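Local coordinates for Thiol:disulfide interchange protein dsbC (Haemophilus influenzae, PDB 1T3B) that probably forms and rearranges disulfide bonds in periplasmic proteins, working as a homodimeric disulfide isomerase of the thioredoxin family, at residues Q135-A138 with I139-K143; L149-A152 with E153-N156; I96-H99 with Y100-L103. All coordinates share one frame; numbering follows the deposited sequence.

Interaction 1 of 3, residues Q135-A138 with I139-K143; sequences QMEA and IWTAK
Thr141 turns back onto Glu137, one turn earlier in helix 131-141. Its CB packs against the carbonyl oxygen of Glu137, and OG1, tucked in over the backbone by a chi1 of 57°, makes a 2.7 Å hydrogen bond to that same Glu137 O. The hydroxyl comes at the carbonyl from above its plane. The other branch, CG2, meets the carboxylate of Glu137, 3.7 Å from OE1, where the two side chains cross. Glu137 O also takes a weak, bent bond from Thr141 N, which is weakly shared with Ala138 O.

On another face of the helix Met136 and Trp140 run side by side. Met136 CG lies 4.1 Å from Trp140 CZ3, and the indole brings the edge carrying CE3 to 3.2 Å from Met136 O, close to the ring plane. That carbonyl accepts the 2.9 Å bond from Trp140 N. The indole continues into the core against Tyr120 and Ala122 of strand 116-122 and meets the ring of His170 steeply.

Glu137 OE2 bonds to Ile166 N and weakly to Asn165 N and Val167 N, amides at the start of helix 166-177. A buried carboxylate is thus satisfied by a helix N-terminus, whose dipole would probably favour its charged form, while the threonine hydroxyl supplements the weak backbone bonds made by Thr141 N.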
# COMPACT_ATOMS: atom_id res chain seq x y z
N GLN A 135 -7.93 -29.62 -18.20
CA GLN A 135 -8.96 -30.57 -17.81
C GLN A 135 -10.05 -29.88 -17.01
O GLN A 135 -11.23 -30.20 -17.14
CB GLN A 135 -8.35 -31.69 -16.98
CG GLN A 135 -7.18 -32.35 -17.65
CD GLN A 135 -6.55 -33.40 -16.79
OE1 GLN A 135 -6.17 -33.13 -15.66
NE2 GLN A 135 -6.43 -34.60 -17.32
N MET A 136 -9.65 -28.92 -16.19
CA MET A 136 -10.61 -28.20 -15.38
C MET A 136 -11.47 -27.29 -16.21
O MET A 136 -12.61 -27.02 -15.86
CB MET A 136 -9.90 -27.42 -14.28
CG MET A 136 -9.48 -28.31 -13.12
SD MET A 136 -8.70 -27.45 -11.79
CE MET A 136 -7.04 -27.75 -12.20
N GLU A 137 -10.93 -26.79 -17.31
CA GLU A 137 -11.72 -25.93 -18.18
C GLU A 137 -12.81 -26.83 -18.74
O GLU A 137 -13.98 -26.48 -18.75
CB GLU A 137 -10.85 -25.38 -19.30
CG GLU A 137 -10.84 -23.87 -19.39
CD GLU A 137 -12.18 -23.30 -19.78
OE1 GLU A 137 -12.77 -23.82 -20.74
OE2 GLU A 137 -12.64 -22.33 -19.14
N ALA A 138 -12.39 -28.01 -19.18
CA ALA A 138 -13.31 -28.97 -19.74
C ALA A 138 -14.40 -29.25 -18.72
O ALA A 138 -15.58 -29.16 -19.03
CB ALA A 138 -12.59 -30.25 -20.08
N ILE A 139 -14.00 -29.56 -17.49
CA ILE A 139 -14.95 -29.88 -16.44
C ILE A 139 -15.93 -28.76 -16.13
O ILE A 139 -17.12 -29.01 -15.98
CB ILE A 139 -14.24 -30.25 -15.13
CG1 ILE A 139 -13.42 -31.52 -15.31
CG2 ILE A 139 -15.25 -30.46 -14.03
CD1 ILE A 139 -12.53 -31.84 -14.13
N TRP A 140 -15.43 -27.54 -16.01
CA TRP A 140 -16.27 -26.40 -15.66
C TRP A 140 -17.23 -25.93 -16.73
O TRP A 140 -18.21 -25.23 -16.43
CB TRP A 140 -15.37 -25.24 -15.22
CG TRP A 140 -15.38 -25.02 -13.74
CD1 TRP A 140 -16.16 -24.12 -13.04
CD2 TRP A 140 -14.67 -25.77 -12.76
NE1 TRP A 140 -15.96 -24.28 -11.69
CE2 TRP A 140 -15.05 -25.29 -11.49
CE3 TRP A 140 -13.74 -26.81 -12.83
CZ2 TRP A 140 -14.54 -25.81 -10.31
CZ3 TRP A 140 -13.23 -27.32 -11.68
CH2 TRP A 140 -13.63 -26.83 -10.42
N THR A 141 -16.96 -26.31 -17.98
CA THR A 141 -17.79 -25.92 -19.13
C THR A 141 -18.55 -27.09 -19.75
O THR A 141 -19.26 -26.91 -20.74
CB THR A 141 -16.95 -25.26 -20.23
OG1 THR A 141 -15.91 -26.16 -20.62
CG2 THR A 141 -16.34 -23.96 -19.74
N ALA A 142 -18.39 -28.27 -19.17
CA ALA A 142 -19.03 -29.48 -19.66
C ALA A 142 -20.56 -29.34 -19.76
O ALA A 142 -21.09 -28.27 -19.49
CB ALA A 142 -18.68 -30.64 -18.75
N LYS A 143 -21.26 -30.40 -20.16
CA LYS A 143 -22.72 -30.34 -20.28
C LYS A 143 -23.43 -30.45 -18.94
O LYS A 143 -24.56 -29.99 -18.79
CB LYS A 143 -23.23 -31.41 -21.25
CG LYS A 143 -23.72 -30.83 -22.58
CD LYS A 143 -24.38 -31.88 -23.49
CE LYS A 143 -25.45 -32.68 -22.75
NZ LYS A 143 -26.36 -31.81 -21.98

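Interaction 2 of 3, residues L149-A152 with E153-N156; sequences LNEA and EKGN
Leu149 and Glu153 are joined first through the backbone: Glu153 N gives Leu149 O a 2.9 Å hydrogen bond, the last well-formed one of its kind in this stretch. CG of Glu153 rests 3.4 Å from the same oxygen before the chain bends at chi2 and carries the carboxylate past Leu149 CD1.

Asn150 comes next. Its carbonyl receives a weak bond from Lys154 N, and the aliphatic part of Lys154 lies along it, CG 3.4 Å from Asn150 O. The amide oxygen OD1 of Asn150 is taken by the hydroxyl of Tyr81.

Glu151 does most of the side-chain work. With CG turned away from its own carbonyl carbon (chi1 -75°) and a bend at chi2, its carboxylate stands at the flank of the helix, where Lys154 and Asn156 come to it. OE1 faces Asn156 ND2; that hydrogen bond is modelled very short, so its exact length is doubtful. Carboxylate and amide planes are turned 36° apart. OE2 lies 3.8 Å from Lys154 NZ, a long salt bridge. The backbone oxygen of Glu151 meanwhile accepts a 2.9 Å bond from Asn156 N.

Ala152 O takes the other returning bond, 3.1 Å from Gly155 N, which arrives well above the carbonyl plane. With the positive phi of Gly155 (107°), the two bonds make a Schellman motif that ends the helix.

Inward, Leu149 packs on Ile139 of helix 131-141 and also touches Ile79 and Tyr81 of strand 79-81. Asn150, Glu153 and Leu149 border His105 on helix 99-105, so this helix end touches helices 131-141 and 99-105 and strand 79-81, one edge strand of the mixed sheet within this chain.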
# COMPACT_ATOMS: atom_id res chain seq x y z
N LEU A 149 -17.16 -33.18 -12.77
CA LEU A 149 -16.35 -33.00 -11.57
C LEU A 149 -16.39 -34.22 -10.68
O LEU A 149 -15.35 -34.66 -10.19
CB LEU A 149 -16.82 -31.77 -10.77
CG LEU A 149 -16.05 -31.51 -9.46
CD1 LEU A 149 -14.61 -31.18 -9.82
CD2 LEU A 149 -16.68 -30.37 -8.64
N ASN A 150 -17.58 -34.76 -10.45
CA ASN A 150 -17.68 -35.94 -9.61
C ASN A 150 -16.75 -37.02 -10.14
O ASN A 150 -16.05 -37.68 -9.36
CB ASN A 150 -19.12 -36.46 -9.54
CG ASN A 150 -20.00 -35.62 -8.64
OD1 ASN A 150 -19.53 -34.93 -7.73
ND2 ASN A 150 -21.30 -35.68 -8.87
N GLU A 151 -16.71 -37.16 -11.46
CA GLU A 151 -15.85 -38.15 -12.11
C GLU A 151 -14.37 -37.81 -12.06
O GLU A 151 -13.53 -38.69 -11.90
CB GLU A 151 -16.30 -38.35 -13.55
CG GLU A 151 -17.58 -39.17 -13.64
CD GLU A 151 -17.38 -40.62 -13.22
OE1 GLU A 151 -16.68 -41.36 -13.95
OE2 GLU A 151 -17.91 -41.02 -12.16
N ALA A 152 -14.03 -36.54 -12.20
CA ALA A 152 -12.64 -36.13 -12.12
C ALA A 152 -12.11 -36.48 -10.73
O ALA A 152 -10.97 -36.90 -10.56
CB ALA A 152 -12.52 -34.64 -12.35
N GLU A 153 -12.96 -36.32 -9.72
CA GLU A 153 -12.55 -36.61 -8.36
C GLU A 153 -12.40 -38.10 -8.10
O GLU A 153 -11.72 -38.52 -7.17
CB GLU A 153 -13.55 -36.02 -7.37
CG GLU A 153 -13.52 -34.52 -7.33
CD GLU A 153 -12.17 -33.99 -6.84
OE1 GLU A 153 -11.70 -34.42 -5.77
OE2 GLU A 153 -11.58 -33.12 -7.52
N LYS A 154 -13.05 -38.90 -8.92
CA LYS A 154 -12.95 -40.34 -8.76
C LYS A 154 -11.75 -40.87 -9.57
O LYS A 154 -11.46 -42.06 -9.57
CB LYS A 154 -14.25 -41.01 -9.20
CG LYS A 154 -15.42 -40.78 -8.24
CD LYS A 154 -16.69 -41.43 -8.74
CE LYS A 154 -17.91 -41.00 -7.92
NZ LYS A 154 -19.20 -41.32 -8.61
N GLY A 155 -11.06 -39.96 -10.25
CA GLY A 155 -9.91 -40.36 -11.04
C GLY A 155 -10.11 -40.35 -12.54
O GLY A 155 -9.15 -40.48 -13.30
N ASN A 156 -11.36 -40.20 -12.99
CA ASN A 156 -11.65 -40.18 -14.42
C ASN A 156 -11.54 -38.79 -15.02
O ASN A 156 -12.53 -38.08 -15.10
CB ASN A 156 -13.07 -40.70 -14.68
CG ASN A 156 -13.32 -42.06 -14.06
OD1 ASN A 156 -12.46 -42.93 -14.08
ND2 ASN A 156 -14.53 -42.26 -13.54

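Interaction 3 of 3, residues I96-H99 with Y100-L103; sequences ITCH and YCHL
His99 sets its ring edge over the face of Tyr100, a T-shaped pair with centroids 5.0 Å apart and planes at 66°. These two residues are the middle of the thioredoxin-type CxxC motif at the start of helix 99-105. His99 CG stands anti to its own N (chi1 176°), which swings the imidazole across the neighbouring phenol, with ND1 above the middle of that ring. The motif's two ends are joined covalently: Cys98 and Cys101, the redox-active pair, are oxidised here.

Cys98 occupies the N-cap position. Its carbonyl oxygen accepts a 2.8 Å hydrogen bond from His102 N, nearly straight in line with the C=O, and His99 O takes a 2.9 Å bond from Leu103 N. The bridge thus spans the first turn of the helix. Around the cysteines, Arg125 touches Cys98 and Thr182 touches Cys101, while Tyr196 meets the ring of Tyr100. The bridge itself joins Cys98 SG to Cys101 SG at 2.1 Å with a torsion of 90° about the S-S bond.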
# COMPACT_ATOMS: atom_id res chain seq x y z
N ILE A 96 -8.15 -29.87 -8.80
CA ILE A 96 -8.39 -31.30 -8.93
C ILE A 96 -7.24 -32.19 -8.52
O ILE A 96 -7.41 -33.40 -8.35
CB ILE A 96 -8.82 -31.66 -10.36
CG1 ILE A 96 -7.80 -31.12 -11.36
CG2 ILE A 96 -10.18 -31.07 -10.65
CD1 ILE A 96 -8.12 -31.44 -12.77
N THR A 97 -6.07 -31.60 -8.35
CA THR A 97 -4.91 -32.36 -7.97
C THR A 97 -4.53 -32.05 -6.52
O THR A 97 -3.36 -32.10 -6.16
CB THR A 97 -3.72 -31.99 -8.86
OG1 THR A 97 -3.47 -30.58 -8.77
CG2 THR A 97 -4.00 -32.38 -10.31
N CYS A 98 -5.53 -31.73 -5.70
CA CYS A 98 -5.27 -31.38 -4.31
C CYS A 98 -5.98 -32.31 -3.32
O CYS A 98 -7.20 -32.35 -3.25
CB CYS A 98 -5.65 -29.90 -4.11
SG CYS A 98 -6.49 -29.42 -2.57
N HIS A 99 -5.18 -33.04 -2.55
CA HIS A 99 -5.68 -34.00 -1.56
C HIS A 99 -6.81 -33.52 -0.65
O HIS A 99 -7.78 -34.25 -0.43
CB HIS A 99 -4.53 -34.51 -0.68
CG HIS A 99 -4.97 -35.42 0.43
ND1 HIS A 99 -4.82 -35.10 1.76
CD2 HIS A 99 -5.55 -36.65 0.40
CE1 HIS A 99 -5.29 -36.08 2.51
NE2 HIS A 99 -5.74 -37.03 1.71
N TYR A 100 -6.67 -32.31 -0.13
CA TYR A 100 -7.68 -31.76 0.77
C TYR A 100 -8.91 -31.26 0.04
O TYR A 100 -10.01 -31.25 0.60
CB TYR A 100 -7.06 -30.66 1.64
CG TYR A 100 -6.28 -31.20 2.83
CD1 TYR A 100 -6.94 -31.79 3.90
CD2 TYR A 100 -4.89 -31.15 2.86
CE1 TYR A 100 -6.23 -32.32 4.98
CE2 TYR A 100 -4.17 -31.68 3.93
CZ TYR A 100 -4.85 -32.27 4.98
OH TYR A 100 -4.15 -32.80 6.03
N CYS A 101 -8.74 -30.83 -1.20
CA CYS A 101 -9.89 -30.39 -1.97
C CYS A 101 -10.64 -31.69 -2.18
O CYS A 101 -11.86 -31.76 -2.08
CB CYS A 101 -9.46 -29.83 -3.32
SG CYS A 101 -8.22 -28.51 -3.21
N HIS A 102 -9.88 -32.74 -2.47
CA HIS A 102 -10.49 -34.03 -2.68
C HIS A 102 -11.29 -34.44 -1.46
O HIS A 102 -12.49 -34.72 -1.55
CB HIS A 102 -9.42 -35.08 -2.97
CG HIS A 102 -9.97 -36.47 -3.01
ND1 HIS A 102 -10.75 -36.93 -4.04
CD2 HIS A 102 -9.89 -37.48 -2.11
CE1 HIS A 102 -11.13 -38.17 -3.78
NE2 HIS A 102 -10.62 -38.53 -2.61
N LEU A 103 -10.62 -34.47 -0.31
CA LEU A 103 -11.23 -34.85 0.96
C LEU A 103 -12.49 -34.03 1.23
O LEU A 103 -13.53 -34.59 1.57
CB LEU A 103 -10.23 -34.64 2.10
CG LEU A 103 -10.65 -35.15 3.49
CD1 LEU A 103 -10.81 -36.66 3.42
CD2 LEU A 103 -9.60 -34.77 4.53

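Overall arrangement
Ile96, just before the redox-active cysteines, joins interaction 3 to the other two. Its CD1 packs 3.4 Å from Met136 CG of interaction 1, while its CA lies near Glu153 OE2 of interaction 2. Glu153 also spans to the active-site helix: its OE1 is 3.2 Å from His102 ND1, a probable hydrogen bond that would tie the end of helix 145-153 to the residue after Cys101. Interactions 1 and 2 meet through Ile139, whose CD1 sits 3.3 Å from Ala152 CB. The centres of interactions 2 and 3 are about 11 Å apart and those of 1 and 3 about 17 Å. Helices 131-141 and 145-153 thus reach the active-site region through Ile96 and His102, beside the cysteines.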